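Local coordinates for Alpha/beta fold hydrolase (Pseudomonas aeruginosa, PDB 6I8W), which degrades membrane phospholipids as a membrane-bound phospholipase A and acts as a virulence factor of this bacterium, at residues Phe198-Val201 with Gln202-Leu206; Pro207-Leu210 with Lys211-Leu214. All coordinates share one frame; numbering follows the deposited sequence.

Overall arrangement
Contact 1 (198-206) and contact 2 (207-214) follow each other along the chain, with centres about 14 Å apart. The first carries it out of helix 191-199, and the second starts helix 208-234. Leu206 joins them: its CD2 lies 3.6 Å from Lys211 CB, and its CD1 lies 4.1 Å from Leu214 CD1. Both contacts touch one octyl glucoside. Leu214 touches the bound myristic acid, about 4 Å from its side chain, and the side chain of Phe200 comes to about 5 Å from it. Phe200 approaches the probable Ser137-His286-Asp258 triad but makes no contact with it, so the connection runs from the neighbourhood of the presumed active site out to the detergent and helix 3-38.

Contact 1. Residues Phe198-Val201 with Gln202-Leu206; sequences FVFV and QQPPL. With BOG (octyl beta-D-glucopyranoside), chain D.
NE2 of Gln203, a residue whose CG packs against Phe200, donates to Pro204 O at 2.9 Å with an N-H...O angle of 154°. Pro204 O lies close to the Gln203 amide plane. OE1 of the same amide accepts from Gln193 of helix 191-199, so both ends are held and its rotation is fixed. Gln203 CG sits 3.8 Å from Phe200 CD2, and the amide plane is turned 48° from the ring. Over one face of that ring comes Pro204 CD, in a CH-pi contact 3.8 Å from the centroid and displaced toward the rim near CE1. Phe200 turns CG away from its own carbonyl carbon (chi1 -68°), and the chain bends back after Gln202 to bring Pro204 over the ring. The octyl tail closes in as well: C7' lies 3.7 Å from Phe200 CE2, and C8' 3.6 Å from Gln203 CG. At the sugar end, O2 donates to Pro205 O at 3.0 Å. A water links Val201 O to Gln203 N, while the carboxylate of Glu291 accepts from the backbone N of Val201 and of Gln202. This loop follows helix 191-199 and lies in the insertion between strands 154-160 and 250-255, where alpha/beta hydrolases commonly carry their cap.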
loop_
_atom_site.group_PDB
_atom_site.type_symbol
_atom_site.label_atom_id
_atom_site.label_comp_id
_atom_site.label_asym_id
_atom_site.label_seq_id
_atom_site.Cartn_x
_atom_site.Cartn_y
_atom_site.Cartn_z
ATOM N N PHE A 198 2.788 5.250 14.820
ATOM C CA PHE A 198 3.726 4.153 14.600
ATOM C C PHE A 198 4.405 4.210 13.219
ATOM O O PHE A 198 5.554 3.778 13.067
ATOM C CB PHE A 198 3.003 2.818 14.764
ATOM C CG PHE A 198 3.921 1.636 14.871
ATOM C CD1 PHE A 198 4.819 1.532 15.921
ATOM C CD2 PHE A 198 3.852 0.602 13.952
ATOM C CE1 PHE A 198 5.659 0.432 16.031
ATOM C CE2 PHE A 198 4.679 -0.501 14.056
ATOM C CZ PHE A 198 5.584 -0.587 15.097
ATOM N N VAL A 199 3.703 4.734 12.215
ATOM C CA VAL A 199 4.236 4.697 10.851
ATOM C C VAL A 199 4.679 6.072 10.335
ATOM O O VAL A 199 5.372 6.139 9.321
ATOM C CB VAL A 199 3.213 4.103 9.847
ATOM C CG1 VAL A 199 2.784 2.678 10.257
ATOM C CG2 VAL A 199 2.009 5.017 9.710
ATOM N N PHE A 200 4.297 7.151 11.026
ATOM C CA PHE A 200 4.713 8.513 10.639
ATOM C C PHE A 200 5.679 9.159 11.624
ATOM O O PHE A 200 5.467 9.115 12.839
ATOM C CB PHE A 200 3.509 9.456 10.513
ATOM C CG PHE A 200 2.589 9.146 9.371
ATOM C CD1 PHE A 200 2.980 9.387 8.061
ATOM C CD2 PHE A 200 1.314 8.645 9.613
ATOM C CE1 PHE A 200 2.122 9.114 7.007
ATOM C CE2 PHE A 200 0.448 8.373 8.568
ATOM C CZ PHE A 200 0.850 8.597 7.261
ATOM N N VAL A 201 6.705 9.828 11.104
ATOM C CA VAL A 201 7.458 10.739 11.946
ATOM C C VAL A 201 6.701 12.066 12.035
ATOM O O VAL A 201 6.379 12.532 13.125
ATOM C CB VAL A 201 8.891 10.951 11.421
ATOM C CG1 VAL A 201 9.611 12.024 12.247
ATOM C CG2 VAL A 201 9.646 9.625 11.455
ATOM N N GLN A 202 6.414 12.676 10.889
ATOM C CA GLN A 202 5.575 13.871 10.858
ATOM C C GLN A 202 4.297 13.491 10.151
ATOM O O GLN A 202 4.291 13.269 8.933
ATOM C CB GLN A 202 6.261 15.052 10.133
ATOM C CG GLN A 202 7.418 15.688 10.896
ATOM C CD GLN A 202 7.984 16.925 10.195
ATOM O OE1 GLN A 202 8.500 16.841 9.078
ATOM N NE2 GLN A 202 7.887 18.075 10.854
ATOM N N GLN A 203 3.216 13.389 10.911
ATOM C CA GLN A 203 1.975 12.933 10.335
ATOM C C GLN A 203 1.333 14.058 9.534
ATOM O O GLN A 203 1.239 15.175 10.010
ATOM C CB GLN A 203 1.018 12.447 11.413
ATOM C CG GLN A 203 -0.276 11.908 10.836
ATOM C CD GLN A 203 -1.422 12.037 11.800
ATOM O OE1 GLN A 203 -1.358 11.545 12.925
ATOM N NE2 GLN A 203 -2.478 12.713 11.370
ATOM N N PRO A 204 0.894 13.760 8.309
ATOM C CA PRO A 204 0.127 14.782 7.586
ATOM C C PRO A 204 -1.176 15.128 8.324
ATOM O O PRO A 204 -1.762 14.254 8.963
ATOM C CB PRO A 204 -0.162 14.115 6.230
ATOM C CG PRO A 204 0.895 13.064 6.081
ATOM C CD PRO A 204 1.171 12.571 7.483
ATOM N N PRO A 205 -1.612 16.398 8.245
ATOM C CA PRO A 205 -2.853 16.878 8.866
ATOM C C PRO A 205 -4.047 16.042 8.409
ATOM O O PRO A 205 -4.190 15.773 7.212
ATOM C CB PRO A 205 -2.972 18.321 8.351
ATOM C CG PRO A 205 -1.602 18.713 7.999
ATOM C CD PRO A 205 -0.916 17.466 7.511
ATOM N N LEU A 206 -4.875 15.648 9.363
ATOM C CA LEU A 206 -6.050 14.816 9.141
ATOM C C LEU A 206 -7.205 15.416 9.934
ATOM O O LEU A 206 -7.111 15.526 11.149
ATOM C CB LEU A 206 -5.789 13.371 9.587
ATOM C CG LEU A 206 -6.816 12.283 9.251
ATOM C CD1 LEU A 206 -6.970 12.129 7.754
ATOM C CD2 LEU A 206 -6.397 10.958 9.871
HETATM C C1 BOG D . -7.100 16.658 4.175
HETATM O O1 BOG D . -6.409 15.408 4.198
HETATM C C2 BOG D . -6.163 17.706 4.789
HETATM O O2 BOG D . -6.274 17.626 6.209
HETATM C C3 BOG D . -6.429 19.144 4.346
HETATM O O3 BOG D . -5.400 20.037 4.799
HETATM C C4 BOG D . -6.504 19.153 2.831
HETATM O O4 BOG D . -6.620 20.498 2.328
HETATM C C5 BOG D . -7.720 18.297 2.479
HETATM O O5 BOG D . -7.479 16.922 2.819
HETATM C C6 BOG D . -8.141 18.427 1.015
HETATM O O6 BOG D . -7.674 17.324 0.235
HETATM C "C1'" BOG D . -7.193 14.315 3.729
HETATM C "C2'" BOG D . -6.270 13.135 3.462
HETATM C "C3'" BOG D . -5.099 13.178 4.430
HETATM C "C4'" BOG D . -4.284 11.899 4.401
HETATM C "C5'" BOG D . -3.824 11.579 5.817
HETATM C "C6'" BOG D . -2.746 10.508 5.819
HETATM C "C7'" BOG D . -2.689 9.817 7.174
HETATM C "C8'" BOG D . -2.499 10.831 8.278
HETATM O O HOH W 1 3.438 13.770 13.892
#

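Contact 2. Residues Pro207-Leu210 with Lys211-Leu214; sequences PAPL and KRYL. With BOG (octyl beta-D-glucopyranoside), chain D.
Arg212 lays its guanidinium over the first turn of helix 208-234, with Pro209 CA 3.7 Å from the plane of one face and Ala208 O over the same face, both displaced toward the rim. The chain bends at chi3 (-99°), which folds the group back along the helix and brings NH2 to 4.0 Å from Pro209 CG. Beneath it the backbone follows the helical pattern, each carbonyl accepting from the N-H four residues on. Lys211 N donates to Pro207 O at 2.9 Å, Arg212 N to Ala208 O and Leu214 N to Leu210 O, all fairly straight, whereas Tyr213 N to Pro209 O is weak. Pro209 has no N-H to give, which costs nothing in the first turn, where no preceding carbonyl is placed to receive one.

On another side of the helix Leu210 and Leu214 pack one turn apart. Leu210 CG approaches Leu214 CD1 to 4.1 Å, and Leu214 CG rests 3.3 Å from Leu210 O. The first torsion of Leu214 (-68°) puts CG opposite its carbonyl carbon and so back over the preceding turn; Leu214 also touches the bound myristic acid. The detergent meets the helix start through its O2, 3.2 Å from Pro207 CD, and its C1', 4.0 Å from Leu210 CD2.

Lys211 extends away to hand NZ to Gln193 OE1, tying this helix to helix 191-199. Pro209 and Leu210 pack on Leu26 of helix 3-38, and Tyr213 on Pro23 and Leu27 of that helix, whose hydrophobic sequence is consistent with a membrane anchor. Pro207 takes the N-cap position, and the first turns of the helix beyond it pack the cap insertion of the alpha/beta hydrolase fold against the long N-terminal helix.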
loop_
_atom_site.group_PDB
_atom_site.type_symbol
_atom_site.label_atom_id
_atom_site.label_comp_id
_atom_site.label_asym_id
_atom_site.label_seq_id
_atom_site.Cartn_x
_atom_site.Cartn_y
_atom_site.Cartn_z
ATOM N N PRO A 207 -8.273 15.846 9.250
ATOM C CA PRO A 207 -9.444 16.396 9.947
ATOM C C PRO A 207 -10.037 15.381 10.932
ATOM O O PRO A 207 -10.165 14.224 10.561
ATOM C CB PRO A 207 -10.431 16.685 8.811
ATOM C CG PRO A 207 -9.598 16.774 7.580
ATOM C CD PRO A 207 -8.445 15.839 7.788
ATOM N N ALA A 208 -10.372 15.816 12.145
ATOM C CA ALA A 208 -10.875 14.933 13.205
ATOM C C ALA A 208 -12.058 14.044 12.788
ATOM O O ALA A 208 -12.053 12.850 13.092
ATOM C CB ALA A 208 -11.253 15.764 14.450
ATOM N N PRO A 209 -13.078 14.611 12.104
ATOM C CA PRO A 209 -14.163 13.715 11.691
ATOM C C PRO A 209 -13.698 12.630 10.713
ATOM O O PRO A 209 -14.143 11.494 10.818
ATOM C CB PRO A 209 -15.170 14.665 11.035
ATOM C CG PRO A 209 -14.898 16.008 11.672
ATOM C CD PRO A 209 -13.410 16.026 11.840
ATOM N N LEU A 210 -12.809 12.968 9.785
ATOM C CA LEU A 210 -12.303 11.974 8.849
ATOM C C LEU A 210 -11.484 10.911 9.578
ATOM O O LEU A 210 -11.598 9.721 9.290
ATOM C CB LEU A 210 -11.452 12.627 7.754
ATOM C CG LEU A 210 -10.836 11.628 6.763
ATOM C CD1 LEU A 210 -11.906 10.792 6.088
ATOM C CD2 LEU A 210 -10.006 12.361 5.726
ATOM N N LYS A 211 -10.669 11.347 10.530
ATOM C CA LYS A 211 -9.844 10.427 11.304
ATOM C C LYS A 211 -10.678 9.391 12.058
ATOM O O LYS A 211 -10.362 8.215 12.037
ATOM C CB LYS A 211 -8.983 11.202 12.299
ATOM C CG LYS A 211 -8.179 10.310 13.230
ATOM C CD LYS A 211 -7.547 11.143 14.329
ATOM C CE LYS A 211 -7.368 10.329 15.598
ATOM N NZ LYS A 211 -6.813 11.151 16.719
ATOM N N ARG A 212 -11.744 9.836 12.714
ATOM C CA ARG A 212 -12.600 8.922 13.463
ATOM C C ARG A 212 -13.233 7.851 12.570
ATOM O O ARG A 212 -13.337 6.686 12.957
ATOM C CB ARG A 212 -13.689 9.701 14.208
ATOM C CG ARG A 212 -13.193 10.313 15.507
ATOM C CD ARG A 212 -14.315 10.940 16.327
ATOM N NE ARG A 212 -14.383 12.389 16.152
ATOM C CZ ARG A 212 -15.313 13.015 15.438
ATOM N NH1 ARG A 212 -16.269 12.319 14.833
ATOM N NH2 ARG A 212 -15.292 14.338 15.337
ATOM N N TYR A 213 -13.673 8.242 11.380
ATOM C CA TYR A 213 -14.279 7.277 10.465
ATOM C C TYR A 213 -13.234 6.292 9.967
ATOM O O TYR A 213 -13.506 5.099 9.872
ATOM C CB TYR A 213 -14.978 7.984 9.310
ATOM C CG TYR A 213 -15.720 7.072 8.358
ATOM C CD1 TYR A 213 -16.745 6.238 8.816
ATOM C CD2 TYR A 213 -15.493 7.132 6.996
ATOM C CE1 TYR A 213 -17.463 5.437 7.942
ATOM C CE2 TYR A 213 -16.206 6.343 6.117
ATOM C CZ TYR A 213 -17.183 5.497 6.592
ATOM O OH TYR A 213 -17.881 4.728 5.699
ATOM N N LEU A 214 -12.046 6.783 9.631
ATOM C CA LEU A 214 -10.966 5.885 9.207
ATOM C C LEU A 214 -10.675 4.873 10.322
ATOM O O LEU A 214 -10.474 3.685 10.057
ATOM C CB LEU A 214 -9.697 6.665 8.858
ATOM C CG LEU A 214 -9.812 7.537 7.606
ATOM C CD1 LEU A 214 -8.540 8.346 7.389
ATOM C CD2 LEU A 214 -10.143 6.678 6.388
HETATM C C1 BOG D . -7.100 16.658 4.175
HETATM O O1 BOG D . -6.409 15.408 4.198
HETATM C C2 BOG D . -6.163 17.706 4.789
HETATM O O2 BOG D . -6.274 17.626 6.209
HETATM C C3 BOG D . -6.429 19.144 4.346
HETATM O O3 BOG D . -5.400 20.037 4.799
HETATM C C4 BOG D . -6.504 19.153 2.831
HETATM O O4 BOG D . -6.620 20.498 2.328
HETATM C C5 BOG D . -7.720 18.297 2.479
HETATM O O5 BOG D . -7.479 16.922 2.819
HETATM C C6 BOG D . -8.141 18.427 1.015
HETATM O O6 BOG D . -7.674 17.324 0.235
HETATM C "C1'" BOG D . -7.193 14.315 3.729
HETATM C "C2'" BOG D . -6.270 13.135 3.462
HETATM C "C3'" BOG D . -5.099 13.178 4.430
HETATM C "C4'" BOG D . -4.284 11.899 4.401
HETATM C "C5'" BOG D . -3.824 11.579 5.817
HETATM C "C6'" BOG D . -2.746 10.508 5.819
HETATM C "C7'" BOG D . -2.689 9.817 7.174
HETATM C "C8'" BOG D . -2.499 10.831 8.278
#